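Local structure of phenylacetaldehyde dehydrogenase (Burkholderia cenocepacia, 4O5H) at residues T404-R409 against A435-Y440; A191-A196 against L478-M483. The protein probably oxidises phenylacetaldehyde to phenylacetate with NAD+, as a member of the aldehyde dehydrogenase family. All blocks are in the same frame, centred on the assembly; numbering follows the deposited sequence.

Contact 1. Residues T404-R409 against A435-Y440; sequences TTQAMR and ANDTPY
Asp-437 OD2 is gripped from two directions. Gln-406 NE2 donates to it across the contact at 2.9 Å, and Arg-412 NH1, from helix 409-412, adds a salt bridge. The hydrogen bond is almost straight, with an N-H...O angle of 178°. The oxygen lies in the plane of the Gln-406 amide. The amide nitrogen in turn meets the carboxylate on its anti side, 26° out of the carboxylate plane, and the two flat groups are turned well away from coplanar.

The side chains run past one another in opposite directions. Gln-406 bends at its second torsion (chi2 -67°), which folds CD back toward its own CA instead of letting the chain run out straight. OD2 also lies 3.5 Å from Gln-406 CB. Asp-437 holds CG anti to its backbone N, which carries the carboxylate toward the glutamine. The backbone makes an inverse gamma turn at Asp-437.

The other end of the amide is held too. Tyr-324 OH, on a central strand of the seven-stranded sheet, is hydrogen-bonded to Gln-406 OE1. This fixes which way round the amide sits, with NE2 facing the aspartate.

The contact joins two loops at the edge of the domain built on that sheet. Residues 405-408 form a type I turn, and Met-408 stands at the N-cap position of helix 409-412, which carries Arg-412. The chemistry is wholly polar: a neutral donor and a cationic one share one carboxylate oxygen, which probably favours the ionised form of Asp-437.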
loop_
_atom_site.group_PDB
_atom_site.type_symbol
_atom_site.label_atom_id
_atom_site.label_comp_id
_atom_site.label_asym_id
_atom_site.label_seq_id
_atom_site.Cartn_x
_atom_site.Cartn_y
_atom_site.Cartn_z
ATOM N N THR A 404 22.187 21.924 20.365
ATOM C CA THR A 404 22.246 20.771 19.465
ATOM C C THR A 404 22.406 21.230 18.029
ATOM O O THR A 404 22.148 22.376 17.715
ATOM C CB THR A 404 20.977 19.940 19.549
ATOM O OG1 THR A 404 19.841 20.794 19.358
ATOM C CG2 THR A 404 20.869 19.249 20.897
ATOM N N THR A 405 22.856 20.335 17.161
ATOM C CA THR A 405 22.949 20.614 15.717
ATOM C C THR A 405 22.319 19.453 14.935
ATOM O O THR A 405 22.164 18.343 15.468
ATOM C CB THR A 405 24.409 20.713 15.251
ATOM O OG1 THR A 405 25.015 19.434 15.428
ATOM C CG2 THR A 405 25.180 21.762 16.036
ATOM N N GLN A 406 22.027 19.688 13.660
ATOM C CA GLN A 406 21.381 18.676 12.827
ATOM C C GLN A 406 22.239 17.433 12.642
ATOM O O GLN A 406 21.708 16.375 12.338
ATOM C CB GLN A 406 20.983 19.254 11.453
ATOM C CG GLN A 406 19.966 20.395 11.534
ATOM C CD GLN A 406 18.603 19.938 12.037
ATOM O OE1 GLN A 406 18.162 20.328 13.128
ATOM N NE2 GLN A 406 17.937 19.080 11.250
ATOM N N ALA A 407 23.542 17.541 12.849
ATOM C CA ALA A 407 24.414 16.379 12.707
ATOM C C ALA A 407 24.369 15.416 13.886
ATOM O O ALA A 407 24.867 14.306 13.787
ATOM C CB ALA A 407 25.861 16.850 12.494
ATOM N N MET A 408 23.846 15.827 15.025
ATOM C CA MET A 408 23.961 14.978 16.217
ATOM C C MET A 408 22.987 13.827 16.193
ATOM O O MET A 408 21.869 13.966 15.696
ATOM C CB MET A 408 23.678 15.797 17.472
ATOM C CG MET A 408 24.694 16.891 17.735
ATOM S SD MET A 408 24.304 17.702 19.288
ATOM C CE MET A 408 25.608 18.939 19.307
ATOM N N ARG A 409 23.372 12.711 16.784
ATOM C CA ARG A 409 22.481 11.508 16.844
ATOM C C ARG A 409 21.136 11.793 17.501
ATOM O O ARG A 409 20.115 11.341 17.005
ATOM C CB ARG A 409 23.138 10.378 17.592
ATOM C CG ARG A 409 24.423 9.907 16.960
ATOM C CD ARG A 409 24.909 8.625 17.605
ATOM N NE ARG A 409 23.877 7.608 17.462
ATOM C CZ ARG A 409 23.761 6.543 18.236
ATOM N NH1 ARG A 409 24.635 6.313 19.199
ATOM N NH2 ARG A 409 22.757 5.688 18.029
ATOM N N ALA A 435 12.971 21.310 9.335
ATOM C CA ALA A 435 11.900 20.438 9.683
ATOM C C ALA A 435 11.859 19.197 8.760
ATOM O O ALA A 435 11.627 18.078 9.241
ATOM C CB ALA A 435 10.582 21.193 9.628
ATOM N N ASN A 436 12.112 19.398 7.473
ATOM C CA ASN A 436 12.166 18.312 6.512
ATOM C C ASN A 436 13.492 17.564 6.476
ATOM O O ASN A 436 13.583 16.571 5.784
ATOM C CB ASN A 436 11.827 18.793 5.096
ATOM C CG ASN A 436 10.368 19.171 4.942
ATOM O OD1 ASN A 436 9.493 18.580 5.565
ATOM N ND2 ASN A 436 10.100 20.134 4.095
ATOM N N ASP A 437 14.482 17.999 7.241
ATOM C CA ASP A 437 15.805 17.352 7.278
ATOM C C ASP A 437 15.785 16.119 8.217
ATOM O O ASP A 437 16.366 16.127 9.324
ATOM C CB ASP A 437 16.873 18.388 7.715
ATOM C CG ASP A 437 18.279 17.803 7.783
ATOM O OD1 ASP A 437 18.592 16.944 6.935
ATOM O OD2 ASP A 437 19.058 18.172 8.697
ATOM N N THR A 438 15.121 15.071 7.729
ATOM C CA THR A 438 14.871 13.831 8.464
ATOM C C THR A 438 14.472 12.799 7.430
ATOM O O THR A 438 13.848 13.142 6.425
ATOM C CB THR A 438 13.775 13.999 9.535
ATOM O OG1 THR A 438 13.469 12.746 10.133
ATOM C CG2 THR A 438 12.467 14.568 8.944
ATOM N N PRO A 439 14.790 11.524 7.681
ATOM C CA PRO A 439 14.242 10.489 6.826
ATOM C C PRO A 439 12.739 10.271 7.085
ATOM O O PRO A 439 12.080 9.645 6.276
ATOM C CB PRO A 439 15.042 9.263 7.208
ATOM C CG PRO A 439 15.528 9.541 8.585
ATOM C CD PRO A 439 15.790 11.008 8.629
ATOM N N TYR A 440 12.210 10.811 8.196
ATOM C CA TYR A 440 10.849 10.524 8.627
ATOM C C TYR A 440 9.833 11.514 8.078
ATOM O O TYR A 440 10.203 12.491 7.417
ATOM C CB TYR A 440 10.784 10.501 10.152
ATOM C CG TYR A 440 11.596 9.384 10.746
ATOM C CD1 TYR A 440 11.307 8.049 10.450
ATOM C CD2 TYR A 440 12.651 9.643 11.609
ATOM C CE1 TYR A 440 12.029 7.015 11.026
ATOM C CE2 TYR A 440 13.387 8.618 12.163
ATOM C CZ TYR A 440 13.057 7.311 11.874
ATOM O OH TYR A 440 13.772 6.291 12.450
#

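Contact 2. Residues A191-A196 against L478-M483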
loop_
_atom_site.group_PDB
_atom_site.type_symbol
_atom_site.label_atom_id
_atom_site.label_comp_id
_atom_site.label_asym_id
_atom_site.label_seq_id
_atom_site.Cartn_x
_atom_site.Cartn_y
_atom_site.Cartn_z
ATOM N N ALA A 191 -4.693 -1.685 19.510
ATOM C CA ALA A 191 -5.440 -2.906 19.211
ATOM C C ALA A 191 -6.764 -2.532 18.562
ATOM O O ALA A 191 -7.193 -3.147 17.568
ATOM C CB ALA A 191 -5.679 -3.726 20.481
ATOM N N ALA A 192 -7.425 -1.539 19.137
ATOM C CA ALA A 192 -8.694 -1.070 18.588
ATOM C C ALA A 192 -8.520 -0.514 17.179
ATOM O O ALA A 192 -9.322 -0.816 16.279
ATOM C CB ALA A 192 -9.314 -0.032 19.490
ATOM N N TRP A 193 -7.485 0.294 16.976
ATOM C CA TRP A 193 -7.256 0.850 15.653
ATOM C C TRP A 193 -7.091 -0.233 14.580
ATOM O O TRP A 193 -7.507 -0.024 13.462
ATOM C CB TRP A 193 -6.023 1.701 15.628
ATOM C CG TRP A 193 -6.175 2.983 16.295
ATOM C CD1 TRP A 193 -7.230 3.440 17.010
ATOM C CD2 TRP A 193 -5.197 3.985 16.352
ATOM N NE1 TRP A 193 -6.964 4.673 17.510
ATOM C CE2 TRP A 193 -5.723 5.043 17.096
ATOM C CE3 TRP A 193 -3.935 4.131 15.756
ATOM C CZ2 TRP A 193 -5.022 6.225 17.310
ATOM C CZ3 TRP A 193 -3.232 5.307 15.951
ATOM C CH2 TRP A 193 -3.777 6.335 16.748
ATOM N N LYS A 194 -6.499 -1.361 14.911
ATOM C CA LYS A 194 -6.293 -2.428 13.917
ATOM C C LYS A 194 -7.507 -3.313 13.798
ATOM O O LYS A 194 -7.818 -3.807 12.728
ATOM C CB LYS A 194 -5.143 -3.350 14.303
ATOM C CG LYS A 194 -3.809 -2.698 14.582
ATOM C CD LYS A 194 -3.207 -2.052 13.391
ATOM C CE LYS A 194 -1.705 -1.881 13.580
ATOM N NZ LYS A 194 -1.284 -0.647 12.871
ATOM N N ILE A 195 -8.143 -3.617 14.907
ATOM C CA ILE A 195 -9.242 -4.598 14.891
ATOM C C ILE A 195 -10.542 -3.969 14.350
ATOM O O ILE A 195 -11.258 -4.608 13.607
ATOM C CB ILE A 195 -9.481 -5.168 16.315
ATOM C CG1 ILE A 195 -8.281 -6.011 16.746
ATOM C CG2 ILE A 195 -10.757 -6.009 16.382
ATOM C CD1 ILE A 195 -8.335 -6.397 18.219
ATOM N N ALA A 196 -10.841 -2.720 14.749
ATOM C CA ALA A 196 -12.158 -2.157 14.444
ATOM C C ALA A 196 -12.454 -2.077 12.932
ATOM O O ALA A 196 -13.506 -2.501 12.493
ATOM C CB ALA A 196 -12.397 -0.842 15.138
ATOM N N LEU A 478 -10.340 11.331 11.412
ATOM C CA LEU A 478 -9.206 11.944 10.718
ATOM C C LEU A 478 -8.069 10.929 10.536
ATOM O O LEU A 478 -7.490 10.482 11.511
ATOM C CB LEU A 478 -8.679 13.158 11.478
ATOM C CG LEU A 478 -7.640 13.991 10.722
ATOM C CD1 LEU A 478 -8.247 14.694 9.525
ATOM C CD2 LEU A 478 -7.009 15.035 11.657
ATOM N N PRO A 479 -7.762 10.589 9.287
ATOM C CA PRO A 479 -6.740 9.573 9.061
ATOM C C PRO A 479 -5.364 10.003 9.565
ATOM O O PRO A 479 -5.015 11.190 9.563
ATOM C CB PRO A 479 -6.740 9.380 7.550
ATOM C CG PRO A 479 -8.038 9.943 7.064
ATOM C CD PRO A 479 -8.409 11.027 8.038
ATOM N N PHE A 480 -4.575 9.008 9.899
ATOM C CA PHE A 480 -3.247 9.182 10.471
ATOM C C PHE A 480 -2.275 8.217 9.780
ATOM O O PHE A 480 -2.584 7.036 9.632
ATOM C CB PHE A 480 -3.378 8.826 11.975
ATOM C CG PHE A 480 -2.093 8.768 12.697
ATOM C CD1 PHE A 480 -1.470 9.965 13.134
ATOM C CD2 PHE A 480 -1.482 7.570 12.955
ATOM C CE1 PHE A 480 -0.239 9.940 13.806
ATOM C CE2 PHE A 480 -0.248 7.529 13.631
ATOM C CZ PHE A 480 0.364 8.703 14.070
ATOM N N GLY A 481 -1.079 8.678 9.426
ATOM C CA GLY A 481 -0.048 7.772 8.939
ATOM C C GLY A 481 1.102 8.502 8.340
ATOM O O GLY A 481 1.113 9.707 8.305
ATOM N N GLY A 482 2.082 7.761 7.850
ATOM C CA GLY A 482 3.352 8.327 7.467
ATOM C C GLY A 482 3.572 8.630 5.990
ATOM O O GLY A 482 2.981 7.978 5.089
ATOM N N MET A 483 4.467 9.597 5.787
ATOM C CA MET A 483 5.201 9.815 4.555
ATOM C C MET A 483 6.666 9.384 4.759
ATOM O O MET A 483 7.115 9.163 5.885
ATOM C CB MET A 483 5.209 11.316 4.205
ATOM C CG MET A 483 3.818 11.895 4.041
ATOM S SD MET A 483 3.926 13.505 3.271
ATOM C CE MET A 483 2.167 13.919 3.268
#
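Trp-193 and Phe-480 meet through one pair of ring atoms. CZ3 at the outer rim of the indole lies 4.1 Å from Phe-480 CD2, and this is the tight part of the contact. From there the rings part. Their planes stand 58° apart, and the centroid of the indole six-membered ring is 6.0 Å from that of the phenyl ring. The rings meet at a slant. On the loose side, Trp-193 NE1 is 7.7 Å from Phe-480 CD2, and Phe-480 CD1 stands 5.7 Å from Trp-193 CZ3. Both residues keep part of their surface accessible.

The backbones stay well apart, with the CA atoms of Trp-193 and Phe-480 10.6 Å from each other. Each side chain therefore spans part of the gap. Phe-480 does so with CG anti to the backbone N (chi1 172°), which sends its ring out from the loop toward helix 187-201. Trp-193 also touches Cys-138 and Leu-492.

Phe-480 packs on Cys-317 and Thr-318. Cys-317 lies in the cysteine signature of the family and is probably the nucleophile. In related aldehyde dehydrogenases, aromatic residues at the places of Trp-193 and Phe-480 line the tunnel by which the aldehyde arrives. The same role is likely here. Behind the rings, Pro-479 O is hydrogen-bonded to Ser-505 OG of the second subunit, which ties the loop to that subunit. The touching surfaces are apolar and aromatic, which is consistent with a pocket suited to the phenyl ring of phenylacetaldehyde.

How the contacts relate
Along the chain the order is 191-196, 404-409, 435-440, 478-483, so both halves of contact 1 fall between those of contact 2. The centres of the contacts are 26 Å apart, yet their nearest atoms approach to about 4 Å. Contact 1 lies at the periphery, beside the seven-stranded sheet. Contact 2 is near the middle of the chain, where helix 187-201, packed on the eight-stranded sheet, faces the 478-483 loop. Met-483 shares a backbone hydrogen bond with Gly-441, and Pro-439 another with Gln-485. These bonds tie the chain around 435-440 to the end of the 478-483 loop and the residues after it; Phe-480 of that loop probably lines the substrate tunnel.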